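Local coordinates for protein LacI family sugar-binding transcriptional regulator (Enterococcus faecalis V583, PDB 4RK0) that binds ribose in the cleft of its sugar-sensing domain and probably regulates transcription as a DNA-binding LacI-family factor, at residues I211-V216 with T227-P232; F234-T239 with Q258-Q263. All coordinates share one frame; numbering follows the deposited sequence.

Interaction 1. Residues I211-V216 with T227-P232; sequences IGYDNV and TTIAQP. With RIB (alpha-D-ribofuranose), chain E.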
# COMPACT_ATOMS: atom_id res chain seq x y z
N ILE A 211 -13.64 13.79 9.52
CA ILE A 211 -13.94 12.36 9.55
C ILE A 211 -13.68 11.77 8.17
O ILE A 211 -14.12 12.32 7.13
CB ILE A 211 -15.41 12.05 9.98
CG1 ILE A 211 -15.68 10.53 9.99
CG2 ILE A 211 -16.42 12.74 9.07
CD1 ILE A 211 -16.87 10.15 10.86
N GLY A 212 -12.97 10.64 8.17
CA GLY A 212 -12.59 9.92 7.01
C GLY A 212 -13.48 8.74 6.66
O GLY A 212 -14.56 8.60 7.20
N TYR A 213 -13.00 7.89 5.76
CA TYR A 213 -13.66 6.66 5.43
C TYR A 213 -12.67 5.56 5.01
O TYR A 213 -11.84 5.75 4.11
CB TYR A 213 -14.69 6.93 4.33
CG TYR A 213 -15.86 5.97 4.33
CD1 TYR A 213 -15.72 4.66 3.87
CD2 TYR A 213 -17.12 6.38 4.74
CE1 TYR A 213 -16.81 3.78 3.86
CE2 TYR A 213 -18.21 5.51 4.68
CZ TYR A 213 -18.03 4.20 4.26
OH TYR A 213 -19.09 3.30 4.24
N ASP A 214 -12.77 4.42 5.68
CA ASP A 214 -12.11 3.13 5.38
C ASP A 214 -11.51 2.48 6.62
O ASP A 214 -11.57 1.26 6.79
CB ASP A 214 -10.98 3.18 4.36
CG ASP A 214 -11.45 3.40 2.91
OD1 ASP A 214 -12.63 3.15 2.59
OD2 ASP A 214 -10.56 3.72 2.06
N ASN A 215 -10.88 3.29 7.44
CA ASN A 215 -10.07 2.84 8.55
C ASN A 215 -8.85 2.09 8.13
O ASN A 215 -8.53 1.05 8.67
CB ASN A 215 -10.87 2.03 9.53
CG ASN A 215 -10.14 1.83 10.86
OD1 ASN A 215 -9.47 2.71 11.34
ND2 ASN A 215 -10.26 0.65 11.44
N VAL A 216 -8.10 2.68 7.20
CA VAL A 216 -6.85 2.07 6.78
C VAL A 216 -5.88 2.18 7.97
O VAL A 216 -6.12 2.92 8.92
CB VAL A 216 -6.26 2.72 5.49
CG1 VAL A 216 -7.21 2.56 4.29
CG2 VAL A 216 -5.94 4.19 5.70
N THR A 227 -10.55 9.87 12.99
CA THR A 227 -11.89 9.36 13.18
C THR A 227 -12.38 9.02 11.82
O THR A 227 -12.23 9.83 10.88
CB THR A 227 -12.78 10.43 13.84
OG1 THR A 227 -12.33 10.66 15.19
CG2 THR A 227 -14.27 10.00 13.88
N THR A 228 -12.98 7.85 11.68
CA THR A 228 -13.28 7.31 10.36
C THR A 228 -14.37 6.25 10.41
O THR A 228 -14.79 5.83 11.48
CB THR A 228 -11.99 6.70 9.77
OG1 THR A 228 -12.20 6.45 8.39
CG2 THR A 228 -11.56 5.42 10.49
N ILE A 229 -14.86 5.87 9.25
CA ILE A 229 -15.80 4.76 9.11
C ILE A 229 -15.04 3.56 8.67
O ILE A 229 -14.38 3.60 7.64
CB ILE A 229 -16.86 5.07 8.04
CG1 ILE A 229 -17.68 6.29 8.43
CG2 ILE A 229 -17.78 3.86 7.86
CD1 ILE A 229 -18.20 6.33 9.84
N ALA A 230 -15.11 2.47 9.45
CA ALA A 230 -14.35 1.29 9.13
C ALA A 230 -15.09 0.36 8.18
O ALA A 230 -16.20 -0.06 8.45
CB ALA A 230 -13.99 0.50 10.40
N GLN A 231 -14.42 0.02 7.08
CA GLN A 231 -14.83 -1.08 6.20
C GLN A 231 -14.04 -2.32 6.55
O GLN A 231 -12.86 -2.21 6.79
CB GLN A 231 -14.51 -0.77 4.73
CG GLN A 231 -15.29 0.39 4.13
CD GLN A 231 -15.26 0.32 2.62
OE1 GLN A 231 -15.78 -0.63 2.03
NE2 GLN A 231 -14.60 1.29 1.99
N PRO A 232 -14.68 -3.50 6.53
CA PRO A 232 -14.02 -4.75 6.85
C PRO A 232 -13.34 -5.33 5.64
O PRO A 232 -13.81 -6.33 5.08
CB PRO A 232 -15.17 -5.64 7.36
CG PRO A 232 -16.38 -5.13 6.63
CD PRO A 232 -16.15 -3.64 6.48
O5 RIB E . -10.30 4.19 -0.19
C5 RIB E . -10.45 3.69 -1.51
C4 RIB E . -11.88 3.82 -1.80
O4 RIB E . -12.24 3.49 -3.17
C3 RIB E . -12.36 2.85 -0.74
O3 RIB E . -13.16 3.68 0.10
C2 RIB E . -13.04 1.79 -1.61
O2 RIB E . -14.32 1.45 -1.13
C1 RIB E . -12.98 2.27 -3.07
O1 RIB E . -14.25 2.24 -3.71

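Interaction 2. Residues F234-T239 with Q258-Q263; sequences FQLGQT and QTLPVQ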
# COMPACT_ATOMS: atom_id res chain seq x y z
N PHE A 234 -10.29 -6.68 4.83
CA PHE A 234 -9.64 -8.01 4.80
C PHE A 234 -10.72 -9.04 4.61
O PHE A 234 -10.61 -9.92 3.73
CB PHE A 234 -8.88 -8.30 6.11
CG PHE A 234 -8.06 -9.52 6.05
CD1 PHE A 234 -6.91 -9.51 5.32
CD2 PHE A 234 -8.47 -10.70 6.63
CE1 PHE A 234 -6.11 -10.65 5.22
CE2 PHE A 234 -7.68 -11.85 6.55
CZ PHE A 234 -6.50 -11.82 5.85
N GLN A 235 -11.77 -8.90 5.41
CA GLN A 235 -12.90 -9.82 5.35
C GLN A 235 -13.66 -9.72 4.04
O GLN A 235 -14.18 -10.71 3.56
CB GLN A 235 -13.86 -9.54 6.50
CG GLN A 235 -15.04 -10.52 6.56
CD GLN A 235 -16.10 -10.05 7.53
OE1 GLN A 235 -15.88 -9.15 8.33
NE2 GLN A 235 -17.26 -10.67 7.46
N LEU A 236 -13.74 -8.52 3.47
CA LEU A 236 -14.31 -8.37 2.12
C LEU A 236 -13.52 -9.18 1.10
O LEU A 236 -14.14 -9.88 0.27
CB LEU A 236 -14.32 -6.89 1.74
CG LEU A 236 -14.79 -6.51 0.35
CD1 LEU A 236 -16.20 -7.01 0.09
CD2 LEU A 236 -14.65 -4.98 0.21
N GLY A 237 -12.18 -9.15 1.18
CA GLY A 237 -11.35 -9.90 0.27
C GLY A 237 -11.50 -11.41 0.49
O GLY A 237 -11.57 -12.18 -0.46
N GLN A 238 -11.54 -11.84 1.74
CA GLN A 238 -11.76 -13.26 2.01
C GLN A 238 -13.12 -13.76 1.48
O GLN A 238 -13.21 -14.83 0.84
CB GLN A 238 -11.66 -13.54 3.51
CG GLN A 238 -10.23 -13.42 4.03
CD GLN A 238 -10.10 -14.08 5.39
OE1 GLN A 238 -10.95 -13.90 6.25
NE2 GLN A 238 -9.07 -14.89 5.57
N THR A 239 -14.17 -13.02 1.76
CA THR A 239 -15.51 -13.40 1.38
C THR A 239 -15.67 -13.43 -0.15
O THR A 239 -16.29 -14.33 -0.72
CB THR A 239 -16.55 -12.44 1.95
OG1 THR A 239 -16.40 -12.30 3.37
CG2 THR A 239 -17.96 -12.95 1.65
N GLN A 258 -24.01 -10.32 -1.03
CA GLN A 258 -23.95 -9.99 0.41
C GLN A 258 -23.48 -8.57 0.65
O GLN A 258 -22.67 -8.06 -0.10
CB GLN A 258 -22.94 -10.87 1.11
CG GLN A 258 -23.04 -12.35 0.83
CD GLN A 258 -22.12 -13.13 1.74
OE1 GLN A 258 -21.77 -12.67 2.83
NE2 GLN A 258 -21.73 -14.33 1.32
N THR A 259 -23.98 -7.95 1.71
CA THR A 259 -23.48 -6.67 2.19
C THR A 259 -22.85 -6.82 3.57
O THR A 259 -23.51 -7.23 4.51
CB THR A 259 -24.62 -5.67 2.26
OG1 THR A 259 -25.17 -5.55 0.95
CG2 THR A 259 -24.15 -4.29 2.72
N LEU A 260 -21.58 -6.44 3.70
CA LEU A 260 -20.89 -6.44 4.99
C LEU A 260 -21.08 -5.09 5.68
O LEU A 260 -21.09 -4.01 5.00
CB LEU A 260 -19.39 -6.76 4.80
CG LEU A 260 -19.02 -8.07 4.09
CD1 LEU A 260 -17.52 -8.27 4.12
CD2 LEU A 260 -19.70 -9.28 4.70
N PRO A 261 -21.22 -5.11 7.01
CA PRO A 261 -21.49 -3.91 7.78
C PRO A 261 -20.24 -3.02 7.98
O PRO A 261 -19.14 -3.45 7.77
CB PRO A 261 -21.96 -4.47 9.13
CG PRO A 261 -21.12 -5.68 9.28
CD PRO A 261 -21.07 -6.28 7.90
N VAL A 262 -20.49 -1.77 8.33
CA VAL A 262 -19.43 -0.80 8.65
C VAL A 262 -19.70 -0.22 10.04
O VAL A 262 -20.81 -0.33 10.55
CB VAL A 262 -19.34 0.33 7.58
CG1 VAL A 262 -19.06 -0.26 6.21
CG2 VAL A 262 -20.56 1.22 7.55
N GLN A 263 -18.70 0.42 10.65
CA GLN A 263 -18.92 1.12 11.94
C GLN A 263 -18.01 2.33 12.08
O GLN A 263 -16.93 2.40 11.44
CB GLN A 263 -18.65 0.16 13.09
CG GLN A 263 -17.20 -0.20 13.20
CD GLN A 263 -16.98 -1.29 14.23
OE1 GLN A 263 -17.58 -1.27 15.30
NE2 GLN A 263 -16.13 -2.25 13.90

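Interaction 1. Residues I211-V216 with T227-P232
Asp214 and Gln231 meet beside the bound ribose, in the interdomain cleft of the periplasmic-binding-protein fold that LacI-family regulators use as sugar sensor. Gln231 NE2 donates to Asp214 OD1 at 2.8 Å in a bent bond, reaching it on the anti side and out of the carboxylate plane. To ribose O2 the same NE2 donates almost straight (174°). Asp214 OD1 also accepts from ribose O3 at 2.6 Å and thus takes both the sugar hydroxyl and the amide; the approach of ribose O5 to OD2 is too short to be taken at face value. The other end of that amide, OE1, is bonded to Thr107, which helps fix the rotation of the group. Backbone polar atoms are paired in turn. Gly212 N reaches Thr227 O, Asp214 N reaches Ile229 O at 2.7 Å, and Gln231 N donates to Asp214 O; Ile229 N to Gly212 O is weak. Thr228 OG1 bonds with Asp187, and Asn215 OD1 pairs with Arg267. The Tyr213 ring, in cation-pi contact with Arg143, has Asp214 OD1 at its edge and receives Ile229 on one face as a CH-pi contact, CB standing 3.8 Å from the ring centroid and CG2 lying 3.6 Å from Tyr213 CZ.

Interaction 2. Residues F234-T239 with Q258-Q263
Gln258 opens the contact by meeting Thr239 tip to tip: its extended chain brings the flat amide to the methyl, with OE1 4.0 Å from Thr239 CG2 and NE2 at a like distance, so this is van der Waals touch. Two residues on, Leu260 carries the greater part. Its CG lies anti to the carbonyl carbon (chi1 -56°), and the branch reaches the helix backbone, where CD1 rests 3.8 Å from Leu236 CA. The partner is helix 233-249, packed on one face of the mixed sheet of the periplasmic-binding-protein-like fold; its segment 234-239 runs nearly antiparallel to strand 258-260, at 161° with the axes 10.2 Å apart. Leu260 also packs against Pro232, just before that helix. The extended chain of Gln235 crosses both leucine methyls obliquely, CG and CD against Leu260 CD1 and NE2 3.9 Å from Leu260 CD2. Leu260 CD1 further lies 4.2 Å from Thr239 OG1, a hydroxyl that is turned back to its own helix and donates to Gln235 O at 2.7 Å. That carbonyl also accepts Thr239 N, the two donors arriving from opposite faces of its plane.

How the interactions relate
Following the chain, strand 209-211 ends the parallel sheet and runs into the loop 211-216. Interaction 1 closes the short loop from there to strand 228-230, an outer strand of the mixed sheet, so it joins the edges of the two sheets. The chain then passes Pro232 into helix 233-249, and interaction 2 closes a second loop when strand 257-265 returns and packs against that helix. The two loops follow in series, neither nesting nor crossing. They touch where strands 228-230 and 257-265 lie side by side: Ala230 N probably bonds to Gln263 O at 2.7 Å, and Ile229 CG2 packs 3.8 Å from Val262 CG2.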